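Local coordinates for protein putative aminotransferase (Actinomadura melliaura, PDB 4ZWV) that probably works as a pyridoxal phosphate-dependent sugar aminotransferase in making the aminopentose of the indolocarbazole AT2433, at residues A[63-68]-A[88-93]; A[77-80]-A[86-89]; A[98-103]-A[328-333]; A[110-115]-A[134-139]; A[321-326]-A[335-340]. All blocks are in the same frame, centred on the assembly; numbering follows the deposited sequence. Where two conformers were deposited one is given.

Interaction 1: A[63-68]-A[88-93]; sequences LALRLL and NWAILA
Leu-65 reaches out from helix 57-66 and sets one methyl group against the backbone of helix 85-93 between Ala-90 and Ile-91. Its CB leaves the helix in the direction of the partner but stops short of it, and CG, lying anti to the carbonyl carbon (chi1 -74°), carries the chain further across. CD1 does the touching: it sits 3.6 Å from Ala-90 O and 3.9 Å from Ile-91 N, so its nearest neighbour is a peptide group. Ala-90 CB lies 4.1 Å from the same Leu-65 CD1, and the Leu-65 side chain also packs on Ile-159 of the central sheet. Alanine suits position 90, since its short side chain lets the leucine methyl come down to the main chain. Further along, Arg-66 brings its guanidinium to the C-terminal end of helix 85-93. In the conformer given, Arg-66 NH1 lies 3.4 Å from Ala-93 O, approached obliquely and at an angle too poor for a hydrogen bond. The same NH1 makes a weak hydrogen bond to Ala-93 O of the second subunit, which brings this end of the contact to the dimer interface. The two helices belong to the cofactor-binding domain: the side chain of Ala-90 is about 5 Å from that of Thr-58, a residue of the pyridoxal 5'-phosphate site near the start of helix 57-66. Chemically, then, the contact is a single methyl packed on a helix, with a cation that, in this conformer, lies beside carbonyl oxygens at a helix C terminus, a setting perhaps mildly attractive for its charge.

Interaction 2: A[77-80]-A[86-89]; sequences VLST and ATNW
Ser-79 and Asn-88 meet through a short hydrogen bond, Ser-79 OG giving its proton to Asn-88 OD1 over 2.7 Å. The serine hydroxyl stands anti to the backbone N (chi1 -174°), which aims it from the end of the strand at the helix. The other half of the amide reaches the next residue: Asn-88 ND2 donates to Thr-80 O over 3.2 Å, and the bond is nearly straight at 164°, with the oxygen close to the amide plane. Asparagine fits because it accepts with one atom and donates with the other, so it grips a side chain and a carbonyl at once, and the two bonds fix which way round the amide lies. ND2 has a second acceptor in Asn-324 OD1, so this buried amide is well satisfied. The looser part is the flank occupied by Thr-87, whose CG2 only comes within 4.0 Å of Ser-79 OG. Its hydroxyl belongs to a different network, bonded to Asp-161 OD2. The CB of Thr-80 points away from the helix, and in the conformer given its OG1 bonds to Val-101 O. Solvent plays little part here, every touching residue being buried. The contact lies inside a beta-alpha-beta unit, pinning the start of helix 85-93 to the end of strand 76-79, with strand 97-100 and its Trp-100 alongside the amide and strand 123-129 packed on Thr-87.

Interaction 3: A[98-103]-A[328-333]; sequences ITWVDV and SCVAHL
Trp-100 presents the edge of its indole, not a face, to the turn of 3-10 helix at residues 328-333. Its CG lies anti to the carbonyl carbon (chi1 -62°), which swings the indole out to the turn. Leu-333 O lies near the ring plane, 3.2 Å from Trp-100 CD1, and the side chains of Trp-100 and Leu-333 cross at about a right angle. Further round the rim, Val-330 CG2 comes to 4.2 Å from Trp-100 CZ2, again near the plane and with the two side chains crossed. One face of the indole is used within the strand itself: Ile-98 CG2 stands 3.5 Å above the ring of Trp-100, offset toward its rim. The alternation of the strand puts Ile-98 and Trp-100 on the same side, toward the turn, with Thr-99 pointing away. Strand 97-100 is an outermost strand of the seven-stranded mixed sheet, the central sheet of a fold-type-I aminotransferase, and a segment far on in the chain is thereby laid against its border. Leu-333 sets both methyls, CD1 and CD2, by Ile-98 O, each at 3.9 Å, and CD1 also lies 4.0 Å from Ile-98 CB. Tryptophan suits the place by its broad rim and its N-H, for one water accepts from Trp-100 NE1 at 2.9 Å and donates to Val-330 O; replacing the tryptophan with an alanine would probably leave that water without its indole donor and open a gap beside Val-330. A second water accepts from Trp-100 N and donates to both Ile-98 O and Leu-333 O, the last at 2.8 Å from the water oxygen.

Interaction 4: A[110-115]-A[134-139]; sequences MDLDDL and YPVDLD
Leu-112 rests its CD1 methyl against the backbone and CB of Asp-137, the two side chains crossing at about a right angle. These are van der Waals contacts: Leu-112 CD1 is 3.8 Å from Asp-137 O and 4.1 Å from Asp-137 CB. The apolar side-chain partner is Val-136, whose CG1 stands 4.4 Å from Leu-112 CD1. Leucine suits the place because its branched end reaches the 136-137 backbone; CG, anti to the carbonyl carbon (chi1 -64°), carries CD1 there. Two aspartates cap helix starts. Asp-111 is the N-cap of helix 112-118; its OD1 takes Asp-114 N at 3.0 Å, from above the carboxylate plane, and Asp-113 N more weakly. Asp-137 is the N-cap of helix 138-152, its OD1 accepting from Arg-140 N and bonded also to Tyr-170 OH, and it centres an inverse gamma turn. Other aspartates form salt bridges, Asp-113 with Arg-140 and Asp-114 with Lys-118 and Arg-117. The starts of the two helices meet next to strand 123-129, which joins the helices in the chain: Leu-112 and Leu-115 pack on helix 138-152 through Ile-144 and Leu-141, while Met-110 (selenomethionine) and Leu-115 reach the strand.

Interaction 5: A[321-326]-A[335-340]; sequences SRRNDE and TSLPGL
Leu-340 lays CD2 over the centre of one face of the Arg-323 guanidinium, 3.5 Å from Arg-323 CZ, the two side chains coming from opposite directions. The leucine CG stands anti to the backbone N (chi1 -180°), which carries the methyl onto the flat cation. Leu-337 CD1 packs against Asp-325 OD2 at 3.6 Å, a van der Waals contact of a methyl with a carboxylate oxygen. Ionic bonds lock the arginine in position. It grips Asp-325 side-on, nearly in the guanidinium plane, Arg-323 NE to Asp-325 OD1 at 2.8 Å and 174°, and Arg-323 NH2 to Asp-325 OD2 at 2.8 Å, both oxygens using syn lone pairs. Arginine suits the place because its remaining NH1 can still pair with Asp-341, and the group is also in cation-pi contact with Tyr-344. With an alanine in its place, Asp-325 would probably lose one of its two arginine mates, Arg-334 remaining, and the Leu-340 methyl would lose the flat group it packs on. These residues, with Arg-322 and Glu-326, form a salt-bridge network in the loop that meets the N terminus of helix 338-344, where Leu-337 is the N-cap residue and Asp-102 receives the N-H groups of Gly-339 and Leu-340. Water bonds complete the set: one water accepts from Arg-323 NH2 and from Leu-337 N, the latter at 2.9 Å. The other donates to Asp-325 OD2, 2.6 Å from the water oxygen, and accepts from Thr-335 N.

In the fold
From the N terminus, interaction 1 closes the loop from helix 57-66 to helix 85-93, and interaction 2 closes a shorter loop from strand 76-79 back onto the same helix; the two share residues 88 and 89. Interaction 3 spans the longest loop, from strand 97-100 to the turn at 328-333, with interaction 4 nested within it where two helix starts meet. Interaction 5 crosses interaction 3, its segments lying on either side of 328-333 in the chain. Asn-88 joins interactions 1 and 2 to Asn-324 of interaction 5, and Asp-102 bonds to both interactions 4 and 5, so the sheet's border holds the later chain.

Interaction 1: A[63-68]-A[88-93]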
# COMPACT_ATOMS: atom_id res chain seq x y z
N LEU A 63 2.92 -8.95 -3.03
CA LEU A 63 2.78 -10.10 -2.16
C LEU A 63 3.03 -11.41 -2.91
O LEU A 63 3.74 -12.29 -2.42
CB LEU A 63 1.39 -10.11 -1.51
CG LEU A 63 1.01 -11.30 -0.64
CD1 LEU A 63 2.05 -11.55 0.44
CD2 LEU A 63 -0.34 -11.04 -0.01
N ALA A 64 2.47 -11.54 -4.12
CA ALA A 64 2.69 -12.76 -4.90
C ALA A 64 4.18 -13.01 -5.15
O ALA A 64 4.66 -14.14 -5.01
CB ALA A 64 1.93 -12.67 -6.23
N LEU A 65 4.92 -11.95 -5.48
CA LEU A 65 6.35 -12.08 -5.72
C LEU A 65 7.08 -12.46 -4.44
O LEU A 65 8.03 -13.25 -4.46
CB LEU A 65 6.92 -10.78 -6.30
CG LEU A 65 6.55 -10.53 -7.77
CD1 LEU A 65 6.82 -9.07 -8.11
CD2 LEU A 65 7.34 -11.44 -8.70
N ARG A 66 6.67 -11.91 -3.30
CA ARG A 66 7.34 -12.27 -2.05
C ARG A 66 7.11 -13.73 -1.68
O ARG A 66 7.95 -14.35 -1.03
CB ARG A 66 6.88 -11.36 -0.90
CG ARG A 66 7.28 -9.91 -1.06
CD ARG A 66 8.79 -9.68 -0.92
NE ARG A 66 9.14 -8.28 -1.20
CZ ARG A 66 10.36 -7.76 -1.05
NH1 ARG A 66 10.56 -6.47 -1.34
NH2 ARG A 66 11.36 -8.50 -0.59
N LEU A 67 5.98 -14.29 -2.12
CA LEU A 67 5.66 -15.68 -1.78
C LEU A 67 6.50 -16.71 -2.55
O LEU A 67 6.49 -17.90 -2.22
CB LEU A 67 4.17 -15.94 -2.02
CG LEU A 67 3.23 -15.22 -1.04
CD1 LEU A 67 1.80 -15.29 -1.52
CD2 LEU A 67 3.34 -15.83 0.35
N LEU A 68 7.23 -16.26 -3.56
CA LEU A 68 8.00 -17.18 -4.39
C LEU A 68 9.17 -17.77 -3.64
O LEU A 68 9.81 -17.08 -2.86
CB LEU A 68 8.50 -16.49 -5.65
CG LEU A 68 7.37 -16.02 -6.56
CD1 LEU A 68 7.96 -15.42 -7.82
CD2 LEU A 68 6.42 -17.16 -6.87
N ASN A 88 5.28 -4.03 -13.73
CA ASN A 88 6.72 -4.10 -13.82
C ASN A 88 7.44 -3.43 -12.67
O ASN A 88 8.51 -3.87 -12.27
CB ASN A 88 7.15 -3.52 -15.17
CG ASN A 88 6.73 -4.42 -16.29
OD1 ASN A 88 7.00 -5.61 -16.23
ND2 ASN A 88 5.99 -3.90 -17.28
N TRP A 89 6.86 -2.38 -12.10
CA TRP A 89 7.53 -1.76 -10.98
C TRP A 89 7.49 -2.67 -9.74
O TRP A 89 8.40 -2.61 -8.91
CB TRP A 89 6.93 -0.40 -10.66
CG TRP A 89 7.12 0.71 -11.71
CD1 TRP A 89 6.63 1.98 -11.60
CD2 TRP A 89 7.83 0.67 -12.99
NE1 TRP A 89 6.97 2.73 -12.70
CE2 TRP A 89 7.70 1.95 -13.57
CE3 TRP A 89 8.55 -0.31 -13.69
CZ2 TRP A 89 8.26 2.29 -14.81
CZ3 TRP A 89 9.10 0.02 -14.94
CH2 TRP A 89 8.95 1.30 -15.48
N ALA A 90 6.47 -3.51 -9.64
CA ALA A 90 6.43 -4.51 -8.56
C ALA A 90 7.66 -5.42 -8.63
O ALA A 90 8.21 -5.80 -7.59
CB ALA A 90 5.15 -5.34 -8.64
N ILE A 91 8.09 -5.76 -9.84
CA ILE A 91 9.29 -6.58 -10.04
C ILE A 91 10.53 -5.87 -9.52
O ILE A 91 11.34 -6.47 -8.81
CB ILE A 91 9.49 -6.95 -11.53
CG1 ILE A 91 8.29 -7.76 -12.03
CG2 ILE A 91 10.81 -7.72 -11.72
CD1 ILE A 91 8.26 -7.90 -13.57
N LEU A 92 10.68 -4.60 -9.86
CA LEU A 92 11.84 -3.83 -9.43
C LEU A 92 11.85 -3.66 -7.91
O LEU A 92 12.91 -3.76 -7.28
CB LEU A 92 11.87 -2.46 -10.13
CG LEU A 92 11.94 -2.55 -11.65
CD1 LEU A 92 11.96 -1.16 -12.26
CD2 LEU A 92 13.15 -3.35 -12.08
N ALA A 93 10.67 -3.43 -7.33
CA ALA A 93 10.55 -3.25 -5.88
C ALA A 93 10.87 -4.55 -5.14
O ALA A 93 11.32 -4.51 -3.99
CB ALA A 93 9.16 -2.76 -5.50

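Interaction 2: A[77-80]-A[86-89]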
# COMPACT_ATOMS: atom_id res chain seq x y z
N VAL A 77 12.72 -11.87 -13.81
CA VAL A 77 11.28 -12.06 -14.00
C VAL A 77 10.97 -11.65 -15.42
O VAL A 77 11.33 -10.55 -15.85
CB VAL A 77 10.44 -11.23 -13.02
CG1 VAL A 77 8.95 -11.47 -13.28
CG2 VAL A 77 10.80 -11.60 -11.58
N LEU A 78 10.30 -12.53 -16.16
CA LEU A 78 9.93 -12.27 -17.55
C LEU A 78 8.58 -11.56 -17.58
O LEU A 78 7.63 -12.00 -16.94
CB LEU A 78 9.89 -13.57 -18.33
CG LEU A 78 11.25 -14.22 -18.51
CD1 LEU A 78 11.17 -15.72 -18.85
CD2 LEU A 78 11.97 -13.50 -19.61
N SER A 79 8.50 -10.47 -18.32
CA SER A 79 7.30 -9.65 -18.35
C SER A 79 7.29 -8.87 -19.66
O SER A 79 8.35 -8.61 -20.23
CB SER A 79 7.28 -8.70 -17.14
OG SER A 79 6.06 -7.99 -17.05
N THR A 80 6.11 -8.49 -20.14
CA THR A 80 6.03 -7.64 -21.32
C THR A 80 5.93 -6.18 -20.88
O THR A 80 5.46 -5.88 -19.78
CB THR A 80 4.83 -8.01 -22.23
OG1 THR A 80 5.10 -7.59 -23.58
CG2 THR A 80 3.56 -7.33 -21.78
N ALA A 86 2.51 -0.63 -12.87
CA ALA A 86 2.48 -1.42 -11.64
C ALA A 86 3.02 -2.84 -11.83
O ALA A 86 3.72 -3.35 -10.97
CB ALA A 86 1.07 -1.49 -11.09
N THR A 87 2.67 -3.46 -12.96
CA THR A 87 3.09 -4.84 -13.23
C THR A 87 4.59 -4.98 -13.12
O THR A 87 5.13 -5.89 -12.48
CB THR A 87 2.67 -5.27 -14.64
OG1 THR A 87 1.26 -5.06 -14.81
CG2 THR A 87 3.00 -6.74 -14.87
N ASN A 88 5.28 -4.03 -13.73
CA ASN A 88 6.72 -4.10 -13.82
C ASN A 88 7.44 -3.43 -12.67
O ASN A 88 8.51 -3.87 -12.27
CB ASN A 88 7.15 -3.52 -15.17
CG ASN A 88 6.73 -4.42 -16.29
OD1 ASN A 88 7.00 -5.61 -16.23
ND2 ASN A 88 5.99 -3.90 -17.28
N TRP A 89 6.86 -2.38 -12.10
CA TRP A 89 7.53 -1.76 -10.98
C TRP A 89 7.49 -2.67 -9.74
O TRP A 89 8.40 -2.61 -8.91
CB TRP A 89 6.93 -0.40 -10.66
CG TRP A 89 7.12 0.71 -11.71
CD1 TRP A 89 6.63 1.98 -11.60
CD2 TRP A 89 7.83 0.67 -12.99
NE1 TRP A 89 6.97 2.73 -12.70
CE2 TRP A 89 7.70 1.95 -13.57
CE3 TRP A 89 8.55 -0.31 -13.69
CZ2 TRP A 89 8.26 2.29 -14.81
CZ3 TRP A 89 9.10 0.02 -14.94
CH2 TRP A 89 8.95 1.30 -15.48

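Interaction 3: A[98-103]-A[328-333]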
# COMPACT_ATOMS: atom_id res chain seq x y z
N ILE A 98 14.07 -7.23 -14.67
CA ILE A 98 13.06 -7.49 -15.70
C ILE A 98 13.75 -7.93 -16.99
O ILE A 98 14.69 -7.28 -17.44
CB ILE A 98 12.20 -6.26 -15.99
CG1 ILE A 98 11.48 -5.77 -14.74
CG2 ILE A 98 11.18 -6.57 -17.08
CD1 ILE A 98 10.86 -4.38 -14.90
N THR A 99 13.29 -9.03 -17.57
CA THR A 99 13.68 -9.38 -18.93
C THR A 99 12.43 -9.24 -19.78
O THR A 99 11.43 -9.95 -19.58
CB THR A 99 14.24 -10.80 -19.03
OG1 THR A 99 15.48 -10.87 -18.31
CG2 THR A 99 14.49 -11.17 -20.49
N TRP A 100 12.47 -8.29 -20.72
CA TRP A 100 11.28 -8.00 -21.52
C TRP A 100 10.96 -9.11 -22.50
O TRP A 100 11.85 -9.64 -23.16
CB TRP A 100 11.44 -6.69 -22.31
CG TRP A 100 11.63 -5.46 -21.49
CD1 TRP A 100 12.68 -4.59 -21.56
CD2 TRP A 100 10.73 -4.93 -20.50
NE1 TRP A 100 12.51 -3.57 -20.66
CE2 TRP A 100 11.31 -3.74 -20.01
CE3 TRP A 100 9.49 -5.34 -19.99
CZ2 TRP A 100 10.70 -2.95 -19.02
CZ3 TRP A 100 8.88 -4.56 -19.01
CH2 TRP A 100 9.49 -3.39 -18.54
N VAL A 101 9.67 -9.42 -22.59
CA VAL A 101 9.15 -10.34 -23.59
C VAL A 101 8.32 -9.55 -24.59
O VAL A 101 7.60 -8.61 -24.21
CB VAL A 101 8.29 -11.45 -22.93
CG1 VAL A 101 7.83 -12.49 -23.97
CG2 VAL A 101 9.09 -12.14 -21.83
N ASP A 102 8.43 -9.93 -25.85
CA ASP A 102 7.75 -9.23 -26.93
C ASP A 102 6.25 -9.45 -26.86
O ASP A 102 5.74 -10.27 -26.08
CB ASP A 102 8.29 -9.70 -28.28
CG ASP A 102 8.22 -8.64 -29.37
OD1 ASP A 102 7.52 -7.62 -29.20
OD2 ASP A 102 8.90 -8.85 -30.40
N VAL A 103 5.54 -8.71 -27.71
CA VAL A 103 4.10 -8.74 -27.81
C VAL A 103 3.66 -9.38 -29.13
O VAL A 103 4.26 -9.11 -30.18
CB VAL A 103 3.53 -7.31 -27.70
CG1 VAL A 103 2.05 -7.27 -27.97
CG2 VAL A 103 3.84 -6.72 -26.32
N SER A 328 12.91 6.01 -18.56
CA SER A 328 14.34 6.16 -18.35
C SER A 328 14.82 5.36 -17.13
O SER A 328 15.98 4.96 -17.08
CB SER A 328 14.72 7.65 -18.23
OG SER A 328 14.10 8.26 -17.13
N CYS A 329 13.92 5.06 -16.19
CA CYS A 329 14.32 4.26 -15.03
C CYS A 329 14.72 2.83 -15.40
O CYS A 329 15.35 2.13 -14.61
CB CYS A 329 13.20 4.22 -13.97
SG CYS A 329 11.71 3.29 -14.43
N VAL A 330 14.37 2.38 -16.61
CA VAL A 330 14.76 1.03 -17.04
C VAL A 330 15.55 1.08 -18.34
O VAL A 330 15.58 0.12 -19.11
CB VAL A 330 13.52 0.09 -17.18
CG1 VAL A 330 13.01 -0.32 -15.80
CG2 VAL A 330 12.40 0.75 -18.00
N ALA A 331 16.24 2.20 -18.58
CA ALA A 331 17.04 2.33 -19.79
C ALA A 331 18.08 1.21 -19.91
O ALA A 331 18.43 0.80 -21.01
CB ALA A 331 17.72 3.69 -19.83
N HIS A 332 18.55 0.70 -18.78
CA HIS A 332 19.58 -0.34 -18.77
C HIS A 332 19.05 -1.72 -19.17
O HIS A 332 19.82 -2.66 -19.34
CB HIS A 332 20.25 -0.43 -17.39
CG HIS A 332 19.30 -0.76 -16.28
ND1 HIS A 332 18.31 0.10 -15.86
CD2 HIS A 332 19.21 -1.85 -15.48
CE1 HIS A 332 17.63 -0.45 -14.87
NE2 HIS A 332 18.16 -1.63 -14.61
N LEU A 333 17.73 -1.84 -19.31
CA LEU A 333 17.09 -3.12 -19.61
C LEU A 333 16.54 -3.21 -21.03
O LEU A 333 15.85 -4.18 -21.38
CB LEU A 333 15.95 -3.38 -18.61
CG LEU A 333 16.34 -3.41 -17.13
CD1 LEU A 333 15.10 -3.59 -16.25
CD2 LEU A 333 17.35 -4.52 -16.88
O HOH W 1 15.08 -6.71 -20.55
O HOH W 2 13.84 -1.01 -20.91

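Interaction 4: A[110-115]-A[134-139]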
# COMPACT_ATOMS: atom_id res chain seq x y z
N MSE A 110 1.30 -11.02 -24.44
CA MSE A 110 2.65 -11.59 -24.50
C MSE A 110 2.84 -12.61 -25.62
O MSE A 110 2.03 -13.52 -25.80
CB MSE A 110 2.99 -12.25 -23.17
CG MSE A 110 4.40 -12.79 -23.12
SE MSE A 110 4.81 -13.67 -21.43
CE MSE A 110 5.17 -12.12 -20.32
N ASP A 111 3.93 -12.45 -26.37
CA ASP A 111 4.34 -13.39 -27.41
C ASP A 111 4.92 -14.62 -26.72
O ASP A 111 6.02 -14.58 -26.17
CB ASP A 111 5.36 -12.70 -28.34
CG ASP A 111 5.90 -13.61 -29.44
OD1 ASP A 111 5.87 -14.85 -29.31
OD2 ASP A 111 6.39 -13.07 -30.45
N LEU A 112 4.19 -15.73 -26.75
CA LEU A 112 4.62 -16.91 -26.01
C LEU A 112 5.78 -17.65 -26.70
O LEU A 112 6.47 -18.43 -26.04
CB LEU A 112 3.45 -17.87 -25.78
CG LEU A 112 2.34 -17.27 -24.90
CD1 LEU A 112 1.20 -18.27 -24.70
CD2 LEU A 112 2.87 -16.82 -23.55
N ASP A 113 5.98 -17.43 -28.00
CA ASP A 113 7.17 -17.97 -28.67
C ASP A 113 8.41 -17.28 -28.11
O ASP A 113 9.43 -17.92 -27.84
CB ASP A 113 7.10 -17.74 -30.18
CG ASP A 113 6.00 -18.56 -30.84
OD1 ASP A 113 5.89 -19.76 -30.54
OD2 ASP A 113 5.26 -17.98 -31.66
N ASP A 114 8.31 -15.96 -27.95
CA ASP A 114 9.42 -15.18 -27.42
C ASP A 114 9.64 -15.54 -25.95
O ASP A 114 10.78 -15.65 -25.51
CB ASP A 114 9.15 -13.68 -27.57
CG ASP A 114 10.39 -12.83 -27.37
OD1 ASP A 114 11.45 -13.17 -27.96
OD2 ASP A 114 10.31 -11.84 -26.62
N LEU A 115 8.56 -15.76 -25.22
CA LEU A 115 8.67 -16.20 -23.84
C LEU A 115 9.50 -17.47 -23.73
O LEU A 115 10.45 -17.54 -22.95
CB LEU A 115 7.29 -16.44 -23.23
CG LEU A 115 7.37 -17.09 -21.84
CD1 LEU A 115 8.01 -16.15 -20.82
CD2 LEU A 115 5.99 -17.52 -21.39
N TYR A 134 -8.35 -9.43 -22.20
CA TYR A 134 -8.31 -10.61 -23.06
C TYR A 134 -7.35 -11.66 -22.52
O TYR A 134 -6.17 -11.39 -22.33
CB TYR A 134 -7.92 -10.22 -24.48
CG TYR A 134 -7.92 -11.38 -25.45
CD1 TYR A 134 -9.11 -12.04 -25.76
CD2 TYR A 134 -6.75 -11.83 -26.05
CE1 TYR A 134 -9.14 -13.10 -26.66
CE2 TYR A 134 -6.77 -12.90 -26.95
CZ TYR A 134 -7.96 -13.52 -27.23
OH TYR A 134 -7.99 -14.58 -28.12
N PRO A 135 -7.84 -12.88 -22.27
CA PRO A 135 -6.94 -13.84 -21.62
C PRO A 135 -5.82 -14.39 -22.50
O PRO A 135 -6.00 -14.67 -23.69
CB PRO A 135 -7.87 -14.98 -21.20
CG PRO A 135 -9.23 -14.35 -21.13
CD PRO A 135 -9.24 -13.36 -22.27
N VAL A 136 -4.67 -14.56 -21.86
CA VAL A 136 -3.53 -15.31 -22.38
C VAL A 136 -3.89 -16.78 -22.57
O VAL A 136 -4.75 -17.32 -21.88
CB VAL A 136 -2.34 -15.16 -21.38
CG1 VAL A 136 -1.13 -15.96 -21.80
CG2 VAL A 136 -1.96 -13.68 -21.21
N ASP A 137 -3.23 -17.43 -23.53
CA ASP A 137 -3.37 -18.86 -23.76
C ASP A 137 -2.70 -19.66 -22.63
O ASP A 137 -1.54 -20.08 -22.75
CB ASP A 137 -2.76 -19.21 -25.12
CG ASP A 137 -3.03 -20.64 -25.56
OD1 ASP A 137 -3.48 -21.48 -24.75
OD2 ASP A 137 -2.76 -20.92 -26.75
N LEU A 138 -3.43 -19.86 -21.54
CA LEU A 138 -2.84 -20.43 -20.32
C LEU A 138 -2.42 -21.88 -20.47
O LEU A 138 -1.44 -22.30 -19.84
CB LEU A 138 -3.82 -20.28 -19.15
CG LEU A 138 -4.05 -18.83 -18.72
CD1 LEU A 138 -5.17 -18.79 -17.69
CD2 LEU A 138 -2.79 -18.20 -18.15
N ASP A 139 -3.11 -22.66 -21.31
CA ASP A 139 -2.72 -24.06 -21.51
C ASP A 139 -1.38 -24.13 -22.25
O ASP A 139 -0.54 -24.98 -21.96
CB ASP A 139 -3.77 -24.84 -22.30
CG ASP A 139 -5.05 -25.13 -21.52
OD1 ASP A 139 -5.13 -24.85 -20.30
OD2 ASP A 139 -5.99 -25.66 -22.15

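Interaction 5: A[321-326]-A[335-340]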
# COMPACT_ATOMS: atom_id res chain seq x y z
N SER A 321 -1.28 3.05 -21.18
CA SER A 321 0.02 3.44 -20.63
C SER A 321 1.05 3.58 -21.75
O SER A 321 0.85 3.07 -22.85
CB SER A 321 0.53 2.41 -19.62
OG SER A 321 -0.16 2.51 -18.38
N ARG A 322 2.14 4.27 -21.45
CA ARG A 322 3.32 4.23 -22.32
C ARG A 322 3.96 2.84 -22.19
O ARG A 322 3.99 2.28 -21.09
CB ARG A 322 4.32 5.32 -21.93
CG ARG A 322 5.55 5.38 -22.81
CD ARG A 322 6.54 6.44 -22.33
NE ARG A 322 7.63 6.59 -23.29
CZ ARG A 322 8.54 7.56 -23.26
NH1 ARG A 322 8.48 8.49 -22.32
NH2 ARG A 322 9.50 7.60 -24.17
N ARG A 323 4.46 2.27 -23.29
CA ARG A 323 5.20 1.01 -23.17
C ARG A 323 6.32 1.17 -22.13
O ARG A 323 7.10 2.13 -22.20
CB ARG A 323 5.76 0.56 -24.53
CG ARG A 323 6.65 1.57 -25.25
CD ARG A 323 7.06 1.08 -26.65
NE ARG A 323 8.04 -0.01 -26.58
CZ ARG A 323 8.51 -0.63 -27.66
NH1 ARG A 323 8.08 -0.27 -28.87
NH2 ARG A 323 9.40 -1.60 -27.53
N ASN A 324 6.38 0.26 -21.16
CA ASN A 324 7.16 0.52 -19.94
C ASN A 324 8.67 0.50 -20.19
O ASN A 324 9.44 1.08 -19.43
CB ASN A 324 6.85 -0.50 -18.83
CG ASN A 324 5.40 -0.47 -18.34
OD1 ASN A 324 5.05 -1.26 -17.47
ND2 ASN A 324 4.56 0.40 -18.90
N ASP A 325 9.07 -0.18 -21.26
CA ASP A 325 10.49 -0.33 -21.57
C ASP A 325 11.11 0.97 -22.08
O ASP A 325 12.34 1.06 -22.17
CB ASP A 325 10.72 -1.47 -22.59
CG ASP A 325 10.01 -1.25 -23.93
OD1 ASP A 325 8.90 -0.66 -23.96
OD2 ASP A 325 10.56 -1.69 -24.97
N GLU A 326 10.29 1.97 -22.36
CA GLU A 326 10.80 3.28 -22.80
C GLU A 326 11.12 4.24 -21.64
O GLU A 326 11.73 5.29 -21.86
CB GLU A 326 9.80 3.95 -23.75
CG GLU A 326 9.82 3.36 -25.16
CD GLU A 326 8.93 4.11 -26.14
OE1 GLU A 326 8.22 5.05 -25.73
OE2 GLU A 326 8.94 3.76 -27.34
N THR A 335 15.71 -3.88 -24.79
CA THR A 335 15.97 -4.97 -25.71
C THR A 335 15.15 -4.76 -26.97
O THR A 335 14.25 -3.92 -27.00
CB THR A 335 15.63 -6.33 -25.07
OG1 THR A 335 16.16 -7.40 -25.86
CG2 THR A 335 14.14 -6.50 -24.96
N SER A 336 15.46 -5.51 -28.02
CA SER A 336 14.73 -5.35 -29.27
C SER A 336 13.42 -6.12 -29.23
O SER A 336 13.42 -7.33 -29.04
CB SER A 336 15.58 -5.81 -30.45
OG SER A 336 14.82 -5.75 -31.65
N LEU A 337 12.31 -5.42 -29.42
CA LEU A 337 10.99 -6.04 -29.41
C LEU A 337 10.26 -5.69 -30.70
O LEU A 337 9.40 -4.82 -30.71
CB LEU A 337 10.18 -5.58 -28.19
CG LEU A 337 10.83 -5.83 -26.83
CD1 LEU A 337 10.03 -5.16 -25.71
CD2 LEU A 337 10.98 -7.32 -26.56
N PRO A 338 10.61 -6.38 -31.79
CA PRO A 338 10.10 -6.01 -33.11
C PRO A 338 8.58 -6.22 -33.24
O PRO A 338 7.94 -5.49 -34.00
CB PRO A 338 10.86 -6.95 -34.06
CG PRO A 338 11.28 -8.09 -33.22
CD PRO A 338 11.54 -7.52 -31.85
N GLY A 339 8.02 -7.18 -32.51
CA GLY A 339 6.58 -7.39 -32.53
C GLY A 339 5.86 -6.17 -31.99
O GLY A 339 4.96 -5.62 -32.64
N LEU A 340 6.26 -5.73 -30.81
CA LEU A 340 5.67 -4.53 -30.23
C LEU A 340 5.93 -3.30 -31.11
O LEU A 340 5.04 -2.48 -31.31
CB LEU A 340 6.21 -4.30 -28.81
CG LEU A 340 5.69 -3.08 -28.06
CD1 LEU A 340 4.16 -3.04 -28.11
CD2 LEU A 340 6.19 -3.09 -26.62
O HOH W 3 11.82 -2.60 -29.35
O HOH W 4 13.08 -2.41 -25.00